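Local coordinates for protein ACDH-11, isoform b (Caenorhabditis elegans, PDB 4Y9J) that belongs to the acyl-CoA dehydrogenase family of flavoproteins and binds flavin-adenine dinucleotide and the ligand UCC, at residues E108-I113 with C144-T149; S197-G202 with L233-I238; D542-S547 with S553-A558. All blocks are in the same frame, centred on the assembly; numbering follows the deposited sequence.

Interaction 1: residues E108-I113 with C144-T149. With UCC (S-{(3S,5R,9R)-1-[(2R,3S,4R,5R)-5-(6-amino-9H-purin-9-yl)-4-hydroxy-3-(phosphonooxy)tetrahydrofuran-2-yl]-3,5,9-trihydroxy-8,8-dimethyl-3,5-dioxido-10,14-dioxo-2,4,6-trioxa-11,15-diaza-3lambda~5~,5lambda~5~-diphosphaheptadecan-17-yl} undecanethioate), chain F.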
loop_
_atom_site.group_PDB
_atom_site.type_symbol
_atom_site.label_atom_id
_atom_site.label_comp_id
_atom_site.label_asym_id
_atom_site.label_seq_id
_atom_site.Cartn_x
_atom_site.Cartn_y
_atom_site.Cartn_z
ATOM N N GLU B 108 34.253 -0.294 -6.000
ATOM C CA GLU B 108 34.558 -0.097 -7.436
ATOM C C GLU B 108 35.246 1.235 -7.787
ATOM O O GLU B 108 35.612 1.464 -8.955
ATOM C CB GLU B 108 33.295 -0.260 -8.303
ATOM C CG GLU B 108 32.783 -1.700 -8.259
ATOM C CD GLU B 108 33.534 -2.669 -9.124
ATOM O OE1 GLU B 108 34.493 -2.252 -9.832
ATOM O OE2 GLU B 108 33.219 -3.864 -9.061
ATOM N N GLY B 109 35.378 2.110 -6.802
ATOM C CA GLY B 109 36.053 3.400 -6.981
ATOM C C GLY B 109 35.358 4.295 -7.944
ATOM O O GLY B 109 35.979 5.087 -8.585
ATOM N N VAL B 110 34.013 4.245 -8.003
ATOM C CA VAL B 110 33.311 5.131 -8.856
ATOM C C VAL B 110 33.623 6.612 -8.594
ATOM O O VAL B 110 33.583 7.418 -9.527
ATOM C CB VAL B 110 31.795 4.844 -8.722
ATOM C CG1 VAL B 110 31.015 5.979 -9.220
ATOM C CG2 VAL B 110 31.493 3.522 -9.391
ATOM N N ILE B 111 33.919 6.963 -7.342
ATOM C CA ILE B 111 34.472 8.271 -6.965
ATOM C C ILE B 111 36.008 8.216 -6.984
ATOM O O ILE B 111 36.646 9.096 -7.573
ATOM C CB ILE B 111 34.056 8.698 -5.527
ATOM C CG1 ILE B 111 32.525 8.667 -5.391
ATOM C CG2 ILE B 111 34.565 10.125 -5.201
ATOM C CD1 ILE B 111 31.813 9.408 -6.473
ATOM N N SER B 112 36.606 7.213 -6.341
ATOM C CA SER B 112 38.052 7.183 -6.155
ATOM C C SER B 112 38.840 7.295 -7.415
ATOM O O SER B 112 39.927 7.880 -7.436
ATOM C CB SER B 112 38.531 5.874 -5.446
ATOM O OG SER B 112 37.557 5.549 -4.496
ATOM N N ILE B 113 38.409 6.579 -8.427
ATOM C CA ILE B 113 39.128 6.565 -9.704
ATOM C C ILE B 113 39.348 8.014 -10.181
ATOM O O ILE B 113 40.442 8.335 -10.673
ATOM C CB ILE B 113 38.415 5.644 -10.743
ATOM C CG1 ILE B 113 38.640 4.159 -10.387
ATOM C CG2 ILE B 113 38.890 5.888 -12.176
ATOM C CD1 ILE B 113 37.595 3.233 -10.995
ATOM N N CYS B 144 22.811 9.505 -8.433
ATOM C CA CYS B 144 22.630 10.852 -7.912
ATOM C C CYS B 144 23.565 11.201 -6.742
ATOM O O CYS B 144 24.380 12.134 -6.862
ATOM C CB CYS B 144 21.151 11.095 -7.620
ATOM S SG CYS B 144 20.801 12.445 -6.532
ATOM N N PRO B 145 23.580 10.412 -5.674
ATOM C CA PRO B 145 24.576 10.708 -4.671
ATOM C C PRO B 145 26.011 10.546 -5.181
ATOM O O PRO B 145 26.873 11.247 -4.675
ATOM C CB PRO B 145 24.274 9.743 -3.539
ATOM C CG PRO B 145 23.393 8.710 -4.157
ATOM C CD PRO B 145 22.609 9.413 -5.193
ATOM N N MET B 146 26.287 9.679 -6.173
ATOM C CA MET B 146 27.667 9.633 -6.690
ATOM C C MET B 146 28.034 10.989 -7.349
ATOM O O MET B 146 29.163 11.473 -7.172
ATOM C CB MET B 146 27.883 8.477 -7.664
ATOM C CG MET B 146 27.795 7.104 -7.047
ATOM S SD MET B 146 29.063 6.920 -5.753
ATOM C CE MET B 146 28.190 6.756 -4.255
ATOM N N ALA B 147 27.103 11.591 -8.064
ATOM C CA ALA B 147 27.349 12.904 -8.685
ATOM C C ALA B 147 27.703 13.964 -7.653
ATOM O O ALA B 147 28.664 14.699 -7.820
ATOM C CB ALA B 147 26.194 13.374 -9.503
ATOM N N MET B 148 26.867 14.043 -6.632
ATOM C CA MET B 148 27.005 15.016 -5.601
ATOM C C MET B 148 28.255 14.775 -4.762
ATOM O O MET B 148 28.828 15.748 -4.283
ATOM C CB MET B 148 25.792 15.072 -4.728
ATOM C CG MET B 148 24.601 15.614 -5.446
ATOM S SD MET B 148 23.130 15.840 -4.418
ATOM C CE MET B 148 22.828 14.226 -3.849
ATOM N N THR B 149 28.648 13.503 -4.618
ATOM C CA THR B 149 29.824 13.132 -3.849
ATOM C C THR B 149 31.073 13.623 -4.608
ATOM O O THR B 149 31.968 14.233 -4.014
ATOM C CB THR B 149 29.831 11.620 -3.575
ATOM O OG1 THR B 149 28.655 11.286 -2.764
ATOM C CG2 THR B 149 31.119 11.140 -2.983
HETATM O OA1 UCC F . 19.217 19.740 -8.752
HETATM C CA1 UCC F . 20.070 19.452 -7.826
HETATM C CA2 UCC F . 20.497 18.072 -7.313
HETATM C CA3 UCC F . 20.196 16.852 -8.126
HETATM C CA4 UCC F . 21.394 15.844 -8.131
HETATM C CA5 UCC F . 22.005 15.787 -9.538
HETATM C CA6 UCC F . 22.327 14.389 -9.937
HETATM C CA7 UCC F . 22.933 14.326 -11.330
HETATM C CA8 UCC F . 23.287 12.893 -11.312
HETATM C CA9 UCC F . 22.980 12.047 -12.425
HETATM C C10 UCC F . 21.995 11.007 -12.133
HETATM C C11 UCC F . 20.863 11.390 -13.075
HETATM S S UCC F . 20.909 20.564 -6.900
HETATM C CP1 UCC F . 20.398 22.252 -7.399
HETATM C CP2 UCC F . 20.699 22.617 -8.820
HETATM N NP1 UCC F . 20.532 24.062 -9.080
HETATM C CP3 UCC F . 21.049 24.544 -10.212
HETATM O OP1 UCC F . 21.542 23.850 -11.102
HETATM C CP4 UCC F . 21.079 26.052 -10.357
HETATM C CP5 UCC F . 20.446 26.442 -11.701
HETATM N NP2 UCC F . 20.712 27.872 -11.795
HETATM C CP6 UCC F . 21.852 28.400 -12.239
HETATM O OP2 UCC F . 22.760 27.736 -12.721
HETATM C CP8 UCC F . 21.896 29.914 -12.220
HETATM O OP3 UCC F . 22.448 30.382 -13.488
HETATM C CPB UCC F . 22.825 30.550 -11.212
HETATM C CP7 UCC F . 24.231 29.964 -11.017
HETATM C CP9 UCC F . 22.282 29.886 -9.872
HETATM C CPA UCC F . 22.431 31.985 -10.798
HETATM O O7 UCC F . 23.349 32.466 -9.785
HETATM P P2 UCC F . 23.523 34.059 -9.543
HETATM O O21 UCC F . 24.487 34.309 -8.394
HETATM O O22 UCC F . 22.114 34.662 -9.634
HETATM O O6 UCC F . 24.204 34.465 -10.964
HETATM P P1 UCC F . 25.644 35.088 -11.240
HETATM O O11 UCC F . 25.847 36.435 -10.562
HETATM O O12 UCC F . 25.756 34.991 -12.732
HETATM O "O5'" UCC F . 26.600 33.923 -10.525
HETATM C "C5'" UCC F . 27.464 34.273 -9.416
HETATM C "C4'" UCC F . 28.921 33.843 -9.671
HETATM C "C3'" UCC F . 29.496 34.526 -10.908
HETATM O "O3'" UCC F . 30.869 34.662 -10.637
HETATM P P3 UCC F . 31.564 36.072 -10.486
HETATM O O33 UCC F . 32.975 35.687 -10.098
HETATM O O32 UCC F . 30.891 36.700 -9.288
HETATM O O31 UCC F . 31.354 36.746 -11.865
HETATM C "C2'" UCC F . 29.313 33.544 -12.057
HETATM O "O2'" UCC F . 30.333 33.574 -13.054
HETATM O "O4'" UCC F . 28.972 32.425 -9.936
HETATM C "C1'" UCC F . 29.469 32.245 -11.256
HETATM N N9 UCC F . 28.877 31.045 -11.865
HETATM C C4 UCC F . 29.625 30.079 -12.387
HETATM N N3 UCC F . 30.953 29.824 -12.473
HETATM C C8 UCC F . 27.559 30.794 -12.043
HETATM N N7 UCC F . 27.429 29.604 -12.659
HETATM C C5 UCC F . 28.663 29.102 -12.892
HETATM C C6 UCC F . 29.232 27.852 -13.463
HETATM N N6 UCC F . 28.391 26.904 -13.947
HETATM N N1 UCC F . 30.597 27.744 -13.543
HETATM C C2 UCC F . 31.412 28.705 -13.062
#
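Ile111 and Met146 form the middle of this buried, apolar contact in the AidB-type N-terminal helical domain, with no hydrogen bond between 108-113 and 144-149. The end of the isoleucine, CD1, lies 3.8 Å from SD of Met146 and 3.4 Å from the backbone O of the same methionine, while Ile111 CG1 rests 3.7 Å from CG2 of Thr149. The Met146 chain is bent at chi2 (-60°), presenting SD to CG1 and CD1 of Ile111, and again at chi3 (114°). Val110 crosses the methionine at about a right angle, its CG1 4.0 Å from Met146 CG. The polar branch of Thr149 turns the other way: OG1, beside the backbone N (chi1 -63°), bonds to Pro145 O at 2.6 Å and also to Ser186 N, so two bonds hold the hydroxyl, and CG2 is left facing Ile111. Cys144 and Ala147 of the same helix line the UCC pocket, Ala147 CB touching UCC CA8 at 3.5 Å. The loop thus packs on helix 143-158 just after the Schellman motif at Gly109 ends helix 96-107, with Met146 also against Cys105 of that helix, Val110 against Leu132 of helix 121-135, and Ala147 against helix 304-338.

Interaction 2: residues S197-G202 with L233-I238. With FAD (flavin-adenine dinucleotide), chain E.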
loop_
_atom_site.group_PDB
_atom_site.type_symbol
_atom_site.label_atom_id
_atom_site.label_comp_id
_atom_site.label_asym_id
_atom_site.label_seq_id
_atom_site.Cartn_x
_atom_site.Cartn_y
_atom_site.Cartn_z
ATOM N N SER B 197 16.085 27.511 -9.914
ATOM C CA SER B 197 16.901 28.142 -10.923
ATOM C C SER B 197 17.566 29.397 -10.341
ATOM O O SER B 197 18.747 29.687 -10.590
ATOM C CB SER B 197 16.042 28.558 -12.111
ATOM O OG SER B 197 15.369 27.461 -12.626
ATOM N N ASP B 198 16.789 30.161 -9.587
ATOM C CA ASP B 198 17.205 31.493 -9.127
ATOM C C ASP B 198 17.447 31.431 -7.614
ATOM O O ASP B 198 16.523 31.592 -6.845
ATOM C CB ASP B 198 16.068 32.475 -9.368
ATOM C CG ASP B 198 16.401 33.864 -8.886
ATOM O OD1 ASP B 198 17.622 34.145 -8.547
ATOM O OD2 ASP B 198 15.432 34.680 -8.840
ATOM N N VAL B 199 18.669 31.137 -7.229
ATOM C CA VAL B 199 18.991 30.951 -5.816
ATOM C C VAL B 199 19.250 32.311 -5.189
ATOM O O VAL B 199 18.994 32.496 -3.982
ATOM C CB VAL B 199 20.179 29.964 -5.610
ATOM C CG1 VAL B 199 21.493 30.546 -6.108
ATOM C CG2 VAL B 199 20.304 29.544 -4.143
ATOM N N ALA B 200 19.747 33.291 -5.995
ATOM C CA ALA B 200 19.918 34.629 -5.497
ATOM C C ALA B 200 18.644 35.225 -4.968
ATOM O O ALA B 200 18.659 35.920 -3.993
ATOM C CB ALA B 200 20.448 35.553 -6.595
ATOM N N GLY B 201 17.560 35.057 -5.703
ATOM C CA GLY B 201 16.237 35.562 -5.285
ATOM C C GLY B 201 15.484 34.553 -4.406
ATOM O O GLY B 201 14.670 34.909 -3.558
ATOM N N GLY B 202 15.778 33.284 -4.599
ATOM C CA GLY B 202 15.017 32.208 -3.929
ATOM C C GLY B 202 15.452 31.848 -2.519
ATOM O O GLY B 202 14.622 31.363 -1.719
ATOM N N LEU B 233 26.575 20.139 1.256
ATOM C CA LEU B 233 26.918 21.520 0.985
ATOM C C LEU B 233 25.637 22.278 0.819
ATOM O O LEU B 233 24.723 21.791 0.133
ATOM C CB LEU B 233 27.758 21.582 -0.264
ATOM C CG LEU B 233 29.200 20.976 -0.099
ATOM C CD1 LEU B 233 29.977 21.029 -1.396
ATOM C CD2 LEU B 233 29.959 21.859 0.826
ATOM N N THR B 234 25.581 23.487 1.381
ATOM C CA THR B 234 24.412 24.328 1.208
ATOM C C THR B 234 24.757 25.799 1.257
ATOM O O THR B 234 25.884 26.154 1.577
ATOM C CB THR B 234 23.344 23.980 2.304
ATOM O OG1 THR B 234 22.068 24.587 2.005
ATOM C CG2 THR B 234 23.814 24.338 3.639
ATOM N N LEU B 235 23.810 26.646 0.842
ATOM C CA LEU B 235 23.984 28.104 0.815
ATOM C C LEU B 235 23.079 28.667 1.851
ATOM O O LEU B 235 21.994 28.115 2.024
ATOM C CB LEU B 235 23.506 28.632 -0.518
ATOM C CG LEU B 235 24.331 28.119 -1.693
ATOM C CD1 LEU B 235 23.694 28.637 -2.988
ATOM C CD2 LEU B 235 25.807 28.551 -1.629
ATOM N N ALA B 236 23.501 29.750 2.486
ATOM C CA ALA B 236 22.715 30.513 3.434
ATOM C C ALA B 236 23.189 31.948 3.512
ATOM O O ALA B 236 24.293 32.257 3.077
ATOM C CB ALA B 236 22.821 29.875 4.818
ATOM N N ARG B 237 22.360 32.809 4.098
ATOM C CA ARG B 237 22.667 34.206 4.319
ATOM C C ARG B 237 23.102 34.477 5.721
ATOM O O ARG B 237 22.362 34.234 6.674
ATOM C CB ARG B 237 21.434 35.044 4.059
ATOM C CG ARG B 237 20.885 34.890 2.655
ATOM C CD ARG B 237 19.747 35.867 2.353
ATOM N NE ARG B 237 19.164 35.450 1.102
ATOM C CZ ARG B 237 19.618 35.759 -0.107
ATOM N NH1 ARG B 237 20.654 36.624 -0.259
ATOM N NH2 ARG B 237 19.025 35.209 -1.165
ATOM N N ILE B 238 24.308 35.035 5.843
ATOM C CA ILE B 238 24.898 35.238 7.122
ATOM C C ILE B 238 24.216 36.456 7.701
ATOM O O ILE B 238 23.949 37.422 6.973
ATOM C CB ILE B 238 26.432 35.415 7.017
ATOM C CG1 ILE B 238 27.035 34.028 6.696
ATOM C CG2 ILE B 238 26.956 36.028 8.302
ATOM C CD1 ILE B 238 28.540 33.965 6.826
HETATM P PA FAD E . 11.757 27.197 -11.695
HETATM O O1A FAD E . 13.035 28.016 -11.872
HETATM O O2A FAD E . 10.639 27.795 -10.824
HETATM O O5B FAD E . 11.019 27.018 -13.122
HETATM C C5B FAD E . 11.737 26.422 -14.196
HETATM C C4B FAD E . 11.208 27.020 -15.470
HETATM O O4B FAD E . 11.460 28.437 -15.359
HETATM C C3B FAD E . 11.865 26.496 -16.707
HETATM O O3B FAD E . 11.055 26.752 -17.916
HETATM C C2B FAD E . 13.013 27.483 -16.801
HETATM O O2B FAD E . 13.573 27.523 -18.124
HETATM C C1B FAD E . 12.296 28.805 -16.435
HETATM N N9A FAD E . 13.254 29.869 -16.080
HETATM C C8A FAD E . 13.914 30.016 -14.889
HETATM N N7A FAD E . 14.764 31.082 -14.964
HETATM C C5A FAD E . 14.608 31.654 -16.198
HETATM C C6A FAD E . 15.187 32.798 -16.908
HETATM N N6A FAD E . 16.100 33.595 -16.284
HETATM N N1A FAD E . 14.758 33.017 -18.175
HETATM C C2A FAD E . 13.876 32.217 -18.785
HETATM N N3A FAD E . 13.301 31.165 -18.203
HETATM C C4A FAD E . 13.628 30.849 -16.929
HETATM N N1 FAD E . 17.738 20.787 -5.736
HETATM C C2 FAD E . 18.672 20.749 -4.738
HETATM O O2 FAD E . 19.235 21.835 -4.438
HETATM N N3 FAD E . 19.088 19.668 -4.170
HETATM C C4 FAD E . 18.631 18.459 -4.399
HETATM O O4 FAD E . 19.047 17.487 -3.808
HETATM C C4X FAD E . 17.575 18.395 -5.472
HETATM N N5 FAD E . 16.943 17.156 -5.678
HETATM C C5X FAD E . 15.950 17.230 -6.693
HETATM C C6 FAD E . 15.330 15.978 -6.983
HETATM C C7 FAD E . 14.335 15.946 -8.017
HETATM C C7M FAD E . 13.756 14.598 -8.300
HETATM C C8 FAD E . 13.950 17.189 -8.653
HETATM C C8M FAD E . 12.861 17.169 -9.738
HETATM C C9 FAD E . 14.545 18.414 -8.374
HETATM C C9A FAD E . 15.551 18.470 -7.354
HETATM N N10 FAD E . 16.119 19.672 -7.036
HETATM C C10 FAD E . 17.131 19.644 -6.046
HETATM C "C1'" FAD E . 15.669 20.893 -7.601
HETATM C "C2'" FAD E . 16.098 21.300 -9.016
HETATM O "O2'" FAD E . 17.428 21.779 -9.065
HETATM C "C3'" FAD E . 15.142 22.382 -9.509
HETATM O "O3'" FAD E . 13.898 21.738 -9.624
HETATM C "C4'" FAD E . 15.611 22.978 -10.824
HETATM O "O4'" FAD E . 16.871 23.637 -10.685
HETATM C "C5'" FAD E . 14.556 23.929 -11.400
HETATM O "O5'" FAD E . 14.287 25.024 -10.432
HETATM P P FAD E . 12.723 25.191 -9.896
HETATM O O1P FAD E . 12.237 23.849 -9.515
HETATM O O2P FAD E . 12.715 26.337 -8.915
HETATM O O3P FAD E . 11.964 25.680 -11.261
#
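The contact backs the part of the UCC and flavin-adenine dinucleotide pockets formed by 197-202: this loop, leading into the short helix 199-202, packs on 233-238 of strand 231-238 in the acyl-CoA dehydrogenase middle domain. Ser197 belongs to both pockets, and Val199 and Ala200 also line that of UCC. Ser197 OG gives a short 2.5 Å hydrogen bond to O1A of the flavin-adenine dinucleotide diphosphate, its N makes a weak bond to O5' of the same cofactor, and its O accepts from the amide NP2 of UCC. Asp198 is the N-cap of the helix; OD1 receives Gly201 N at 3.0 Å, from above the carboxylate plane, and OD2 accepts Phe344 N of the second subunit.

Across the contact, Val199 and Leu235 meet at about a right angle, with Val199 CG2 3.7 Å from Leu235 CD1 in the conformer described. That conformer has CG2 anti to the backbone N (chi1 68° for CG1), which carries this methyl toward the strand. Beside this apolar pair, Arg237 runs extended from CG to NE and brings its guanidinium to the helix, where NH2 donates to Ala200 O at 2.9 Å. The bond is bent, 142° at the hydrogen, and the donor stands above the carbonyl plane of Ala200. NH2 also reaches Cys203 O, and NH1 bonds to Gly248 O and Leu246 O.

Every one of these arginine partners is a backbone carbonyl, so the buried guanidinium ties together the short helix, the chain following it and the 246-248 loop. The carbonyl dipoles probably stabilise its positive charge, and through them the arginine joins the strand to the short helix adjoining Ser197.

Interaction 3: residues D542-S547 with S553-A558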
loop_
_atom_site.group_PDB
_atom_site.type_symbol
_atom_site.label_atom_id
_atom_site.label_comp_id
_atom_site.label_asym_id
_atom_site.label_seq_id
_atom_site.Cartn_x
_atom_site.Cartn_y
_atom_site.Cartn_z
ATOM N N ASP B 542 36.358 13.384 -36.680
ATOM C CA ASP B 542 37.683 13.072 -36.195
ATOM C C ASP B 542 37.739 11.594 -35.820
ATOM O O ASP B 542 38.648 10.868 -36.206
ATOM C CB ASP B 542 37.979 13.956 -35.001
ATOM C CG ASP B 542 39.439 13.915 -34.566
ATOM O OD1 ASP B 542 40.345 14.135 -35.381
ATOM O OD2 ASP B 542 39.644 13.665 -33.372
ATOM N N HIS B 543 36.725 11.122 -35.139
ATOM C CA HIS B 543 36.614 9.710 -34.829
ATOM C C HIS B 543 36.580 8.786 -36.044
ATOM O O HIS B 543 37.306 7.786 -36.073
ATOM C CB HIS B 543 35.374 9.504 -34.004
ATOM C CG HIS B 543 35.172 8.101 -33.532
ATOM N ND1 HIS B 543 34.347 7.205 -34.180
ATOM C CD2 HIS B 543 35.622 7.468 -32.429
ATOM C CE1 HIS B 543 34.317 6.071 -33.502
ATOM N NE2 HIS B 543 35.105 6.200 -32.452
ATOM N N ALA B 544 35.767 9.121 -37.051
ATOM C CA ALA B 544 35.633 8.281 -38.256
ATOM C C ALA B 544 36.879 8.331 -39.140
ATOM O O ALA B 544 37.119 7.398 -39.961
ATOM C CB ALA B 544 34.426 8.720 -39.079
ATOM N N SER B 545 37.613 9.444 -39.025
ATOM C CA SER B 545 38.812 9.676 -39.846
ATOM C C SER B 545 39.990 8.826 -39.355
ATOM O O SER B 545 40.953 8.615 -40.093
ATOM C CB SER B 545 39.207 11.167 -39.858
ATOM O OG SER B 545 38.251 11.983 -40.538
ATOM N N ASP B 546 39.939 8.364 -38.116
ATOM C CA ASP B 546 41.018 7.592 -37.526
ATOM C C ASP B 546 40.987 6.151 -38.003
ATOM O O ASP B 546 40.387 5.286 -37.366
ATOM C CB ASP B 546 40.976 7.665 -36.009
ATOM C CG ASP B 546 42.098 6.865 -35.334
ATOM O OD1 ASP B 546 42.794 6.058 -36.007
ATOM O OD2 ASP B 546 42.278 7.064 -34.126
ATOM N N SER B 547 41.693 5.892 -39.109
ATOM C CA SER B 547 41.589 4.598 -39.773
ATOM C C SER B 547 42.132 3.496 -38.894
ATOM O O SER B 547 41.904 2.337 -39.161
ATOM C CB SER B 547 42.358 4.578 -41.080
ATOM O OG SER B 547 43.749 4.573 -40.789
ATOM N N SER B 553 30.677 1.972 -40.177
ATOM C CA SER B 553 29.537 2.589 -39.469
ATOM C C SER B 553 29.975 3.962 -38.938
ATOM O O SER B 553 29.184 4.903 -38.914
ATOM C CB SER B 553 29.045 1.715 -38.318
ATOM O OG SER B 553 29.704 1.988 -37.042
ATOM N N ASP B 554 31.250 4.117 -38.568
ATOM C CA ASP B 554 31.697 5.372 -38.007
ATOM C C ASP B 554 31.624 6.476 -39.051
ATOM O O ASP B 554 31.231 7.609 -38.730
ATOM C CB ASP B 554 33.130 5.259 -37.447
ATOM C CG ASP B 554 33.206 4.421 -36.150
ATOM O OD1 ASP B 554 32.303 4.501 -35.279
ATOM O OD2 ASP B 554 34.221 3.690 -35.962
ATOM N N ILE B 555 31.982 6.173 -40.287
ATOM C CA ILE B 555 31.902 7.180 -41.396
ATOM C C ILE B 555 30.447 7.558 -41.706
ATOM O O ILE B 555 30.096 8.719 -41.859
ATOM C CB ILE B 555 32.591 6.703 -42.705
ATOM C CG1 ILE B 555 34.104 6.618 -42.530
ATOM C CG2 ILE B 555 32.323 7.677 -43.844
ATOM C CD1 ILE B 555 34.820 5.734 -43.529
ATOM N N GLU B 556 29.609 6.550 -41.791
ATOM C CA GLU B 556 28.216 6.763 -42.127
ATOM C C GLU B 556 27.490 7.588 -41.044
ATOM O O GLU B 556 26.647 8.432 -41.344
ATOM C CB GLU B 556 27.539 5.420 -42.285
ATOM C CG GLU B 556 26.125 5.569 -42.808
ATOM C CD GLU B 556 26.041 6.226 -44.202
ATOM O OE1 GLU B 556 24.924 6.755 -44.549
ATOM O OE2 GLU B 556 27.068 6.165 -44.953
ATOM N N VAL B 557 27.849 7.348 -39.790
ATOM C CA VAL B 557 27.283 8.101 -38.665
ATOM C C VAL B 557 27.722 9.581 -38.723
ATOM O O VAL B 557 26.912 10.483 -38.523
ATOM C CB VAL B 557 27.717 7.482 -37.331
ATOM C CG1 VAL B 557 27.402 8.415 -36.198
ATOM C CG2 VAL B 557 27.005 6.171 -37.086
ATOM N N ALA B 558 29.004 9.842 -39.044
ATOM C CA ALA B 558 29.465 11.221 -39.122
ATOM C C ALA B 558 28.756 11.945 -40.242
ATOM O O ALA B 558 28.396 13.129 -40.077
ATOM C CB ALA B 558 30.954 11.311 -39.285
#
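The His543 imidazole meets the Asp554 carboxylate at its edge, with OD1 close to the ring plane, and the two planes are turned 84° apart. The nearest approach is from His543 CE1 to Asp554 OD1, 3.1 Å, whereas ND1 of the same ring stays 3.6 Å from that oxygen; the carboxylate therefore faces a ring carbon, and no hydrogen bond joins the pair. CG of His543 is anti to the backbone N (chi1 -176°), which swings the ring out to Asp554. The His543 side chain also packs on Arg40 of helix 34-41.

Ala544 is the centre of the packing between two consecutive helices, 524-545 and 552-563, across a short connection in the ACDH-11 C-terminal domain-like region. Its CB sits 3.4 Å from Asp554 O and 4.0 Å from Asp554 CB, with CG1 of Ile555 4.1 Å from the same methyl. Ala558 CB, one turn further along, closes the group at 4.3 Å from Ala544 CB. The small side chain lets the backbones draw together, the CA atoms of Ala544 and Asp554 being 4.9 Å apart. Leu488 of helix 486-512 covers Ala544, Ile555 and Ala558.

The polar end of Asp554 is satisfied elsewhere: OD1 forms a salt bridge with Arg36, and OD2 accepts Asn551 N. Its negative charge is thus probably balanced chiefly by the arginine, while the polarised C-H edge of the imidazole may add a weaker electrostatic attraction.

From the N terminus the three contacts follow one another in series, neither nested nor crossed. Interaction 1 closes a loop of 30 residues that contains helix 121-135 and lies wholly within the N-terminal helical region. Interaction 2 likewise spans 30 residues, but these are largely strand, and it joins a short helix to the sheet of the middle domain. Interaction 3 is far more local, with five residues between its segments, joining the end of helix 524-545 to helix 552-563 in the C-terminal region. The first two approach to about 6 Å between nearest atoms and both border the UCC pocket; interaction 3 lies about 33 Å from interaction 2 between nearest atoms, across the chain's centre, yet both touch the second subunit.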